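Local coordinates for protein RmpD (Hexulose-6-phosphate synthase) (Streptococcus mutans, PDB 3EXR) that is a HUMPS-family protein that folds as a closed eight-stranded parallel TIM barrel and assembles as two chains, at residues V31-A36 against I60-T65; A83-C88 against E113-L118; V171-G176 against F191-G196. One frame throughout, in Å; residues are numbered along the deposited sequence.

Contact 1 of 3, residues V31-A36 against I60-T65; sequences VDVIEA and IIVADT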
loop_
_atom_site.group_PDB
_atom_site.type_symbol
_atom_site.label_atom_id
_atom_site.label_comp_id
_atom_site.label_asym_id
_atom_site.label_seq_id
_atom_site.Cartn_x
_atom_site.Cartn_y
_atom_site.Cartn_z
ATOM N N VAL A 31 18.122 -10.575 -15.439
ATOM C CA VAL A 31 18.041 -9.555 -14.397
ATOM C C VAL A 31 18.581 -10.093 -13.092
ATOM O O VAL A 31 18.757 -11.304 -12.939
ATOM C CB VAL A 31 16.579 -9.006 -14.211
ATOM C CG1 VAL A 31 16.033 -8.543 -15.566
ATOM C CG2 VAL A 31 15.655 -10.036 -13.582
ATOM N N ASP A 32 18.850 -9.183 -12.161
ATOM C CA ASP A 32 19.362 -9.532 -10.835
ATOM C C ASP A 32 18.248 -9.647 -9.796
ATOM O O ASP A 32 18.398 -10.349 -8.791
ATOM C CB ASP A 32 20.352 -8.456 -10.387
ATOM C CG ASP A 32 21.449 -8.261 -11.380
ATOM O OD1 ASP A 32 22.132 -9.277 -11.640
ATOM O OD2 ASP A 32 21.631 -7.147 -11.917
ATOM N N VAL A 33 17.183 -8.884 -10.004
ATOM C CA VAL A 33 16.090 -8.816 -9.019
ATOM C C VAL A 33 14.727 -8.829 -9.745
ATOM O O VAL A 33 14.554 -8.128 -10.750
ATOM C CB VAL A 33 16.161 -7.502 -8.183
ATOM C CG1 VAL A 33 15.169 -7.487 -7.060
ATOM C CG2 VAL A 33 17.581 -7.207 -7.673
ATOM N N ILE A 34 13.787 -9.631 -9.248
ATOM C CA ILE A 34 12.420 -9.687 -9.797
ATOM C C ILE A 34 11.443 -9.229 -8.725
ATOM O O ILE A 34 11.471 -9.712 -7.597
ATOM C CB ILE A 34 12.043 -11.114 -10.276
ATOM C CG1 ILE A 34 13.034 -11.583 -11.332
ATOM C CG2 ILE A 34 10.643 -11.125 -10.867
ATOM C CD1 ILE A 34 13.000 -13.017 -11.597
ATOM N N GLU A 35 10.563 -8.307 -9.096
ATOM C CA GLU A 35 9.668 -7.640 -8.139
ATOM C C GLU A 35 8.201 -7.882 -8.503
ATOM O O GLU A 35 7.761 -7.581 -9.609
ATOM C CB GLU A 35 9.930 -6.127 -8.101
ATOM C CG GLU A 35 8.895 -5.337 -7.308
ATOM C CD GLU A 35 9.244 -3.865 -7.198
ATOM O OE1 GLU A 35 9.890 -3.314 -8.127
ATOM O OE2 GLU A 35 8.911 -3.248 -6.155
ATOM N N ALA A 36 7.460 -8.441 -7.553
ATOM C CA ALA A 36 6.012 -8.513 -7.640
ATOM C C ALA A 36 5.451 -7.166 -7.213
ATOM O O ALA A 36 5.472 -6.827 -6.008
ATOM C CB ALA A 36 5.487 -9.613 -6.709
ATOM N N ILE A 60 17.092 -12.453 -6.442
ATOM C CA ILE A 60 16.486 -11.649 -5.373
ATOM C C ILE A 60 15.016 -11.393 -5.751
ATOM O O ILE A 60 14.731 -11.024 -6.876
ATOM C CB ILE A 60 17.239 -10.314 -5.176
ATOM C CG1 ILE A 60 18.664 -10.580 -4.665
ATOM C CG2 ILE A 60 16.481 -9.435 -4.195
ATOM C CD1 ILE A 60 19.634 -9.388 -4.782
ATOM N N ILE A 61 14.086 -11.619 -4.816
ATOM C CA ILE A 61 12.654 -11.404 -5.071
ATOM C C ILE A 61 12.112 -10.353 -4.104
ATOM O O ILE A 61 12.337 -10.435 -2.902
ATOM C CB ILE A 61 11.866 -12.719 -4.904
ATOM C CG1 ILE A 61 12.293 -13.736 -5.957
ATOM C CG2 ILE A 61 10.340 -12.483 -4.977
ATOM C CD1 ILE A 61 11.672 -15.040 -5.842
ATOM N N VAL A 62 11.402 -9.379 -4.655
ATOM C CA VAL A 62 10.826 -8.267 -3.918
ATOM C C VAL A 62 9.309 -8.444 -3.899
ATOM O O VAL A 62 8.704 -8.691 -4.945
ATOM C CB VAL A 62 11.142 -6.926 -4.599
ATOM C CG1 VAL A 62 10.586 -5.757 -3.786
ATOM C CG2 VAL A 62 12.645 -6.764 -4.797
ATOM N N ALA A 63 8.745 -8.402 -2.690
ATOM C CA ALA A 63 7.282 -8.300 -2.514
ATOM C C ALA A 63 6.995 -6.810 -2.276
ATOM O O ALA A 63 7.245 -6.273 -1.193
ATOM C CB ALA A 63 6.820 -9.138 -1.345
ATOM N N ASP A 64 6.424 -6.153 -3.282
ATOM C CA ASP A 64 6.204 -4.708 -3.231
ATOM C C ASP A 64 4.839 -4.442 -2.606
ATOM O O ASP A 64 3.910 -4.066 -3.291
ATOM C CB ASP A 64 6.331 -4.145 -4.642
ATOM C CG ASP A 64 6.108 -2.655 -4.738
ATOM O OD1 ASP A 64 6.254 -1.907 -3.759
ATOM O OD2 ASP A 64 5.773 -2.178 -5.847
ATOM N N THR A 65 4.741 -4.624 -1.291
ATOM C CA THR A 65 3.459 -4.440 -0.610
ATOM C C THR A 65 3.178 -2.992 -0.200
ATOM O O THR A 65 2.053 -2.657 0.148
ATOM C CB THR A 65 3.373 -5.274 0.673
ATOM O OG1 THR A 65 4.441 -4.905 1.546
ATOM C CG2 THR A 65 3.556 -6.736 0.379
#
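Ile60 meets the strand 33-36 at its N-terminal end: its N makes a weak bond to Asp32 O, its O accepts the N-H of Ile34 at 2.9 Å, and its CG2 rests 3.7 Å from Val33 CG1. Ile61 turns its side chain to the other face, shared with Ile34 and Ala36, where Ile61 packs against helix 47-55; across the contact its CA-H approaches Ile34 O, the carbonyl that also takes Val62 N. Val62 brings the side chain back to the face of Val33 and Glu35, and its CG2, anti to the carbonyl carbon, presses on Val33 CG1 at 3.5 Å, closer than two methyls normally pack. Its CB lies 3.8 Å from Glu35 CB, while Val62 O receives Ala36 N. These are the second and third strands of the TIM barrel, parallel neighbours inclined at 21°, with Val33, Glu35, Ile60 and Val62 facing the interior; Trp85 of the next strand packs on both valines and Ile60. Beyond Ala63, Asp64 N bonds to Ala36 O at 3.0 Å, and Asp64 centres an inverse gamma turn. Glu35, extended beyond a CG anti to its backbone N (chi1 170°), carries OE2 to 3.1 Å from Asp64 CB. The two carboxylates are turned 46° apart, with Glu35 OE2 3.3 Å from Asp64 OD2 and no hydrogen bond between these oxygens. Lys66 NZ forms a salt bridge with Asp64 OD2; Thr87 OG1 bonds Asp64 OD1, and Gln9 NE2 bonds Glu35 OE1.

Contact 2 of 3, residues A83-C88 against E113-L118; sequences ADWMTC and EIQVEL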
loop_
_atom_site.group_PDB
_atom_site.type_symbol
_atom_site.label_atom_id
_atom_site.label_comp_id
_atom_site.label_asym_id
_atom_site.label_seq_id
_atom_site.Cartn_x
_atom_site.Cartn_y
_atom_site.Cartn_z
ATOM N N ALA A 83 9.929 -14.234 -0.313
ATOM C CA ALA A 83 10.497 -12.909 -0.568
ATOM C C ALA A 83 11.814 -12.662 0.148
ATOM O O ALA A 83 12.013 -13.094 1.305
ATOM C CB ALA A 83 9.513 -11.795 -0.195
ATOM N N ASP A 84 12.692 -11.912 -0.523
ATOM C CA ASP A 84 13.897 -11.379 0.118
ATOM C C ASP A 84 13.702 -9.969 0.669
ATOM O O ASP A 84 14.044 -9.685 1.826
ATOM C CB ASP A 84 15.045 -11.377 -0.893
ATOM C CG ASP A 84 15.441 -12.783 -1.320
ATOM O OD1 ASP A 84 15.671 -13.665 -0.439
ATOM O OD2 ASP A 84 15.549 -13.022 -2.536
ATOM N N TRP A 85 13.146 -9.092 -0.165
ATOM C CA TRP A 85 12.934 -7.698 0.171
ATOM C C TRP A 85 11.455 -7.418 0.151
ATOM O O TRP A 85 10.750 -7.964 -0.673
ATOM C CB TRP A 85 13.607 -6.765 -0.824
ATOM C CG TRP A 85 15.096 -6.947 -0.911
ATOM C CD1 TRP A 85 15.891 -7.586 -0.011
ATOM C CD2 TRP A 85 15.957 -6.496 -1.965
ATOM N NE1 TRP A 85 17.198 -7.555 -0.433
ATOM C CE2 TRP A 85 17.270 -6.891 -1.628
ATOM C CE3 TRP A 85 15.748 -5.801 -3.164
ATOM C CZ2 TRP A 85 18.366 -6.613 -2.442
ATOM C CZ3 TRP A 85 16.845 -5.528 -3.990
ATOM C CH2 TRP A 85 18.132 -5.941 -3.624
ATOM N N MET A 86 11.005 -6.585 1.082
ATOM C CA MET A 86 9.636 -6.077 1.059
ATOM C C MET A 86 9.651 -4.556 1.174
ATOM O O MET A 86 10.448 -3.983 1.943
ATOM C CB MET A 86 8.808 -6.655 2.202
ATOM C CG MET A 86 7.332 -6.358 2.054
ATOM S SD MET A 86 6.284 -6.868 3.412
ATOM C CE MET A 86 6.574 -5.593 4.656
ATOM N N THR A 87 8.753 -3.895 0.447
ATOM C CA THR A 87 8.595 -2.458 0.605
ATOM C C THR A 87 7.629 -2.065 1.723
ATOM O O THR A 87 6.567 -2.683 1.928
ATOM C CB THR A 87 8.166 -1.764 -0.713
ATOM O OG1 THR A 87 6.919 -2.291 -1.168
ATOM C CG2 THR A 87 9.205 -1.992 -1.841
ATOM N N CYS A 88 7.988 -0.986 2.424
ATOM C CA CYS A 88 7.056 -0.264 3.291
ATOM C C CYS A 88 6.933 1.129 2.729
ATOM O O CYS A 88 7.948 1.729 2.306
ATOM C CB CYS A 88 7.597 -0.131 4.706
ATOM S SG CYS A 88 7.443 -1.576 5.751
ATOM N N GLU A 113 15.203 -8.043 4.077
ATOM C CA GLU A 113 15.325 -6.605 4.252
ATOM C C GLU A 113 14.038 -5.872 3.917
ATOM O O GLU A 113 13.230 -6.353 3.091
ATOM C CB GLU A 113 16.393 -6.046 3.297
ATOM C CG GLU A 113 17.835 -6.412 3.606
ATOM C CD GLU A 113 18.804 -5.452 2.946
ATOM O OE1 GLU A 113 18.659 -4.221 3.136
ATOM O OE2 GLU A 113 19.694 -5.939 2.227
ATOM N N ILE A 114 13.906 -4.690 4.519
ATOM C CA ILE A 114 12.864 -3.725 4.211
ATOM C C ILE A 114 13.448 -2.606 3.334
ATOM O O ILE A 114 14.627 -2.206 3.468
ATOM C CB ILE A 114 12.238 -3.170 5.516
ATOM C CG1 ILE A 114 11.704 -4.323 6.369
ATOM C CG2 ILE A 114 11.143 -2.139 5.237
ATOM C CD1 ILE A 114 10.683 -5.208 5.721
ATOM N N GLN A 115 12.613 -2.136 2.407
ATOM C CA GLN A 115 12.926 -0.992 1.545
ATOM C C GLN A 115 11.838 0.052 1.748
ATOM O O GLN A 115 10.662 -0.283 1.730
ATOM C CB GLN A 115 12.907 -1.411 0.070
ATOM C CG GLN A 115 13.740 -2.638 -0.303
ATOM C CD GLN A 115 13.639 -2.941 -1.783
ATOM O OE1 GLN A 115 12.530 -3.210 -2.269
ATOM N NE2 GLN A 115 14.764 -2.822 -2.519
ATOM N N VAL A 116 12.229 1.317 1.876
ATOM C CA VAL A 116 11.278 2.403 2.039
ATOM C C VAL A 116 10.939 3.022 0.669
ATOM O O VAL A 116 11.787 3.584 -0.041
ATOM C CB VAL A 116 11.784 3.510 2.955
ATOM C CG1 VAL A 116 10.684 4.565 3.164
ATOM C CG2 VAL A 116 12.187 2.949 4.321
ATOM N N GLU A 117 9.659 2.941 0.327
ATOM C CA GLU A 117 9.084 3.562 -0.866
ATOM C C GLU A 117 8.788 5.034 -0.614
ATOM O O GLU A 117 8.029 5.370 0.283
ATOM C CB GLU A 117 7.810 2.805 -1.291
ATOM C CG GLU A 117 8.093 1.579 -2.177
ATOM C CD GLU A 117 8.394 1.906 -3.638
ATOM O OE1 GLU A 117 8.486 3.099 -3.980
ATOM O OE2 GLU A 117 8.538 0.969 -4.450
ATOM N N LEU A 118 9.434 5.899 -1.390
ATOM C CA LEU A 118 9.405 7.346 -1.166
ATOM C C LEU A 118 8.310 8.002 -1.977
ATOM O O LEU A 118 8.397 8.052 -3.209
ATOM C CB LEU A 118 10.776 7.950 -1.487
ATOM C CG LEU A 118 11.949 7.422 -0.663
ATOM C CD1 LEU A 118 13.247 8.013 -1.161
ATOM C CD2 LEU A 118 11.814 7.733 0.815
HETATM O O HOH W 1 19.423 -8.532 1.229
#
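Trp85 to Cys88 and Glu113 to Glu117 pair as parallel neighbours, the fourth and fifth strands of the TIM barrel and the two strands of a beta-alpha-beta crossover through helix 94-107. Five backbone hydrogen bonds join them, from Glu113 N to Asp84 O at one end to Glu117 N to Cys88 O at the other, and the strands are inclined at 34°. Met86, Ile114 and Cys88 share the face turned to the crossover helix: Ile114 CG2 touches Cys88 SG at 3.8 Å, and Met86 and Ile114 both pack on Ala100. Trp85, Thr87, Glu113 and Gln115 occupy the opposite face, inside the barrel. Gln115 reaches obliquely across to the indole, its NE2 3.2 Å from Trp85 CE3, with amide and ring planes 43° apart; that nitrogen donates to Gln137 of the next strand, which helps fix the amide's rotation, and OE1 lies 3.6 Å from Thr87 CG2. Glu117 CG, placed by chi1 (-85°) anti to the carbonyl carbon, lies 3.7 Å from Thr87 CB, while Thr87 OG1, besides Asp64, also bonds the backbone N of Lys66. Glu113 runs alongside the indole, its CB 3.7 Å from Trp85 CD1, and Arg170 forms a salt bridge with its OE1. A water in the plane of the ring, at its edge, accepts from Trp85 NE1 at 2.9 Å and donates to Glu113 OE2 at 2.8 Å.

Contact 3 of 3, residues V171-G176 against F191-G196; sequences VSVTGG and FTFIAG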
loop_
_atom_site.group_PDB
_atom_site.type_symbol
_atom_site.label_atom_id
_atom_site.label_comp_id
_atom_site.label_asym_id
_atom_site.label_seq_id
_atom_site.Cartn_x
_atom_site.Cartn_y
_atom_site.Cartn_z
ATOM N N VAL A 171 20.257 3.109 -2.541
ATOM C CA VAL A 171 19.152 3.750 -3.222
ATOM C C VAL A 171 18.835 3.053 -4.555
ATOM O O VAL A 171 19.695 2.831 -5.398
ATOM C CB VAL A 171 19.423 5.258 -3.440
ATOM C CG1 VAL A 171 18.323 5.925 -4.257
ATOM C CG2 VAL A 171 19.594 5.946 -2.096
ATOM N N SER A 172 17.576 2.662 -4.715
ATOM C CA SER A 172 17.079 2.188 -5.981
ATOM C C SER A 172 16.371 3.337 -6.674
ATOM O O SER A 172 15.698 4.138 -6.017
ATOM C CB SER A 172 16.066 1.061 -5.775
ATOM O OG SER A 172 16.663 -0.060 -5.219
ATOM N N VAL A 173 16.532 3.445 -7.999
ATOM C CA VAL A 173 15.797 4.458 -8.742
ATOM C C VAL A 173 14.853 3.792 -9.748
ATOM O O VAL A 173 15.114 2.684 -10.242
ATOM C CB VAL A 173 16.740 5.477 -9.464
ATOM C CG1 VAL A 173 17.567 6.277 -8.504
ATOM C CG2 VAL A 173 17.640 4.758 -10.448
ATOM N N THR A 174 13.759 4.482 -10.050
ATOM C CA THR A 174 12.789 4.002 -11.030
ATOM C C THR A 174 12.172 5.161 -11.759
ATOM O O THR A 174 12.062 6.262 -11.197
ATOM C CB THR A 174 11.711 3.138 -10.358
ATOM O OG1 THR A 174 10.914 2.501 -11.368
ATOM C CG2 THR A 174 10.767 3.952 -9.499
ATOM N N GLY A 175 11.800 4.927 -13.024
ATOM C CA GLY A 175 11.232 5.964 -13.888
ATOM C C GLY A 175 12.277 6.569 -14.803
ATOM O O GLY A 175 13.353 6.904 -14.347
ATOM N N GLY A 176 11.973 6.675 -16.104
ATOM C CA GLY A 176 12.855 7.381 -17.022
ATOM C C GLY A 176 14.129 6.618 -17.315
ATOM O O GLY A 176 15.165 7.218 -17.650
ATOM N N PHE A 191 22.241 1.787 -6.303
ATOM C CA PHE A 191 22.270 0.385 -5.856
ATOM C C PHE A 191 21.562 -0.545 -6.835
ATOM O O PHE A 191 22.069 -1.610 -7.156
ATOM C CB PHE A 191 21.659 0.265 -4.448
ATOM C CG PHE A 191 21.436 -1.160 -3.988
ATOM C CD1 PHE A 191 22.511 -2.014 -3.752
ATOM C CD2 PHE A 191 20.153 -1.629 -3.750
ATOM C CE1 PHE A 191 22.319 -3.302 -3.326
ATOM C CE2 PHE A 191 19.960 -2.943 -3.299
ATOM C CZ PHE A 191 21.048 -3.770 -3.093
ATOM N N THR A 192 20.386 -0.113 -7.292
ATOM C CA THR A 192 19.556 -0.856 -8.216
ATOM C C THR A 192 18.815 0.069 -9.151
ATOM O O THR A 192 18.289 1.102 -8.706
ATOM C CB THR A 192 18.507 -1.694 -7.445
ATOM O OG1 THR A 192 19.158 -2.661 -6.611
ATOM C CG2 THR A 192 17.608 -2.471 -8.419
ATOM N N PHE A 193 18.763 -0.308 -10.431
ATOM C CA PHE A 193 17.910 0.364 -11.425
ATOM C C PHE A 193 16.662 -0.519 -11.635
ATOM O O PHE A 193 16.795 -1.691 -11.982
ATOM C CB PHE A 193 18.644 0.541 -12.750
ATOM C CG PHE A 193 19.728 1.591 -12.689
ATOM C CD1 PHE A 193 19.410 2.944 -12.800
ATOM C CD2 PHE A 193 21.047 1.230 -12.476
ATOM C CE1 PHE A 193 20.427 3.921 -12.719
ATOM C CE2 PHE A 193 22.051 2.200 -12.405
ATOM C CZ PHE A 193 21.735 3.534 -12.525
ATOM N N ILE A 194 15.463 0.034 -11.427
ATOM C CA ILE A 194 14.216 -0.744 -11.546
ATOM C C ILE A 194 13.550 -0.387 -12.871
ATOM O O ILE A 194 13.071 0.729 -13.036
ATOM C CB ILE A 194 13.236 -0.430 -10.408
ATOM C CG1 ILE A 194 13.871 -0.661 -9.034
ATOM C CG2 ILE A 194 11.969 -1.265 -10.589
ATOM C CD1 ILE A 194 12.996 -0.142 -7.882
ATOM N N ALA A 195 13.549 -1.334 -13.804
ATOM C CA ALA A 195 12.892 -1.186 -15.082
ATOM C C ALA A 195 11.594 -1.969 -15.032
ATOM O O ALA A 195 11.385 -2.787 -14.136
ATOM C CB ALA A 195 13.783 -1.694 -16.212
ATOM N N GLY A 196 10.715 -1.698 -15.978
ATOM C CA GLY A 196 9.432 -2.376 -16.076
ATOM C C GLY A 196 9.058 -2.654 -17.528
ATOM O O GLY A 196 9.718 -3.450 -18.198
HETATM O O HOH W 2 11.725 2.525 -14.540
#
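Val171 O accepts the N-H of Phe191 at 2.9 Å, the first of three backbone bonds between 171-174 and 191-195; the parallel strands 171-174 and 192-195 are inclined at 27°. Val173 uses both its N-H and its C=O: its N donates to Thr192 O at 3.0 Å, and its O takes Ile194 N with the donor almost in line with the carbonyl, at a C=O...N angle of 175°. Farther on a water bridges the strands, accepting from Gly175 N and donating to Ile194 O at 2.7 Å. Gly175 has a positive phi at which a beta carbon would collide with Thr174 O.

On the face of Ser172, Thr192 and Ile194, Ser172 OG comes within 3.3 Å of Thr192 CB and lies near the plane of the Phe191 ring, at its edge. Ile194 extends its CD1 to 3.9 Å from Ser172 CB and also packs on Gln9 and Ala11 of strand 7-12. The other face carries Val173 and Phe193, which run alongside each other. With CG1 of Val173 anti to the carbonyl carbon (chi1 -63°), its CG2 lies between the backbone N and the carbonyl carbon and touches Phe193 CD1 at 3.5 Å. Helix 155-167 adds Val161 against Val173, while Phe185 meets the Phe193 ring edge-to-face and Trp220 also packs on it. Phe191 accepts a cation-pi contact from Arg170. An inner face of Ser172, Thr192 and Ile194 and an outer face of Val173 and Phe193 under helices are the pattern of a TIM barrel, here at its seventh and eighth strands, where the eighth pairs on with the first to close the cylinder.

Overall arrangement
From the N terminus, strand 7-12 leads to contact 1, which closes the helical excursion between the second and third strands. Contact 2 closes the next but one, from the fourth strand through helix 94-107 to the fifth, and contact 3 closes a shorter connection without helix or strand between the seventh and eighth. The three follow in series, neither nested nor crossed, within one closed sheet. Contacts 1 and 2 adjoin directly, since 60-67 and 85-89 are neighbouring strands, and Ile61 O probably accepts a hydrogen bond from Asp84 N at 2.8 Å. Contact 3 meets the others across the interior: Ile194 touches Glu35, and Phe191 packs on Trp85.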